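Glucosidase (PDB 5Z3K) probably hydrolyses O-glycosidic bonds as a family 39 glycoside hydrolase, acting as a beta-glucosidase in a deep-sea bacterium. Local coordinates at residues E245-A248 / I249-K252. Numbering follows the deposited sequence.
Sequences EVRA and IVDK
Arg247 and Asp251, one helical turn apart, form an i to i+4 salt bridge in which a single carboxylate oxygen takes both contacts: Asp251 OD1 lies 3.1 Å from Arg247 NE and equally far from NH2. Both hydrogen bonds are weak, bent to about 130° at the hydrogen, although the guanidinium and carboxylate planes are only 21° apart. Arg247 reaches its partner because the chain turns about CB-CG (chi2 81°) and again about CG-CD, which also brings NH2 to 3.4 Å from Val250 CG1. The guanidinium also donates from NH1 to the carbonyl oxygen of Thr258, so the arginine ties the helix to the chain just before strand 259-266. With the side chain cut back to alanine, the Asp251 carboxylate would probably lose this positive partner and the Thr258 carbonyl this donor.

Ile249 lies against the preceding turn, its CD1 3.7 Å from Glu245 O and 3.8 Å from Glu245 OE2; its amide donates to that same Glu245 O. Neighbouring Val250 N meets Val246 O at 2.9 Å in a nearly straight bond, and the two valines touch through their methyl groups while facing Leu224 and Leu260. Successive i to i+4 backbone hydrogen bonds make this an alpha helix, amphipathic with Val246, Ile249 and Val250 buried and Glu245, Ala248 and Lys252 exposed; its valines turn to strands 223-229 and 259-266, as in a beta-alpha-beta crossover packed outside the eight-stranded TIM barrel.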
loop_
_atom_site.group_PDB
_atom_site.type_symbol
_atom_site.label_atom_id
_atom_site.label_comp_id
_atom_site.label_asym_id
_atom_site.label_seq_id
_atom_site.Cartn_x
_atom_site.Cartn_y
_atom_site.Cartn_z
ATOM N N GLU A 245 -8.421 -1.171 -15.661
ATOM C CA GLU A 245 -8.234 -2.277 -16.593
ATOM C C GLU A 245 -8.328 -3.622 -15.882
ATOM O O GLU A 245 -8.937 -4.567 -16.402
ATOM C CB GLU A 245 -6.894 -2.131 -17.311
ATOM C CG GLU A 245 -6.611 -3.250 -18.292
ATOM C CD GLU A 245 -7.611 -3.285 -19.432
ATOM O OE1 GLU A 245 -8.292 -2.257 -19.657
ATOM O OE2 GLU A 245 -7.716 -4.339 -20.098
ATOM N N VAL A 246 -7.752 -3.722 -14.686
ATOM C CA VAL A 246 -7.825 -4.969 -13.932
ATOM C C VAL A 246 -9.263 -5.267 -13.547
ATOM O O VAL A 246 -9.724 -6.414 -13.620
ATOM C CB VAL A 246 -6.912 -4.894 -12.695
ATOM C CG1 VAL A 246 -7.095 -6.131 -11.846
ATOM C CG2 VAL A 246 -5.469 -4.733 -13.125
ATOM N N ARG A 247 -9.993 -4.235 -13.124
ATOM C CA ARG A 247 -11.401 -4.395 -12.799
ATOM C C ARG A 247 -12.167 -5.002 -13.963
ATOM O O ARG A 247 -12.962 -5.929 -13.776
ATOM C CB ARG A 247 -12.003 -3.040 -12.420
ATOM C CG ARG A 247 -13.482 -3.128 -12.078
ATOM C CD ARG A 247 -13.649 -3.610 -10.653
ATOM N NE ARG A 247 -13.873 -5.051 -10.584
ATOM C CZ ARG A 247 -13.773 -5.776 -9.471
ATOM N NH1 ARG A 247 -13.434 -5.194 -8.322
ATOM N NH2 ARG A 247 -14.010 -7.088 -9.507
ATOM N N ALA A 248 -11.905 -4.520 -15.180
ATOM C CA ALA A 248 -12.626 -5.027 -16.352
ATOM C C ALA A 248 -12.316 -6.499 -16.629
ATOM O O ALA A 248 -13.205 -7.260 -17.031
ATOM C CB ALA A 248 -12.295 -4.175 -17.575
ATOM N N ILE A 249 -11.059 -6.917 -16.448
ATOM C CA ILE A 249 -10.702 -8.314 -16.705
ATOM C C ILE A 249 -11.286 -9.222 -15.631
ATOM O O ILE A 249 -11.792 -10.315 -15.925
ATOM C CB ILE A 249 -9.174 -8.467 -16.804
ATOM C CG1 ILE A 249 -8.646 -7.754 -18.040
ATOM C CG2 ILE A 249 -8.761 -9.940 -16.815
ATOM C CD1 ILE A 249 -7.197 -7.432 -17.942
ATOM N N VAL A 250 -11.225 -8.790 -14.370
ATOM C CA VAL A 250 -11.800 -9.585 -13.290
ATOM C C VAL A 250 -13.311 -9.717 -13.464
ATOM O O VAL A 250 -13.880 -10.798 -13.267
ATOM C CB VAL A 250 -11.429 -8.973 -11.926
ATOM C CG1 VAL A 250 -12.170 -9.676 -10.807
ATOM C CG2 VAL A 250 -9.921 -9.064 -11.713
ATOM N N ASP A 251 -13.985 -8.627 -13.836
ATOM C CA ASP A 251 -15.432 -8.710 -14.036
ATOM C C ASP A 251 -15.775 -9.641 -15.194
ATOM O O ASP A 251 -16.807 -10.324 -15.167
ATOM C CB ASP A 251 -16.017 -7.326 -14.312
ATOM C CG ASP A 251 -16.090 -6.442 -13.077
ATOM O OD1 ASP A 251 -15.947 -6.936 -11.932
ATOM O OD2 ASP A 251 -16.296 -5.226 -13.272
ATOM N N LYS A 252 -14.936 -9.696 -16.172
ATOM C CA LYS A 252 -15.155 -10.508 -17.346
ATOM C C LYS A 252 -15.274 -11.964 -16.974
ATOM O O LYS A 252 -15.906 -12.669 -17.633
ATOM C CB LYS A 252 -14.060 -10.252 -18.330
ATOM C CG LYS A 252 -14.032 -11.046 -19.604
ATOM C CD LYS A 252 -12.666 -10.954 -20.252
ATOM C CE LYS A 252 -12.434 -9.553 -20.723
ATOM N NZ LYS A 252 -11.075 -9.220 -21.198
#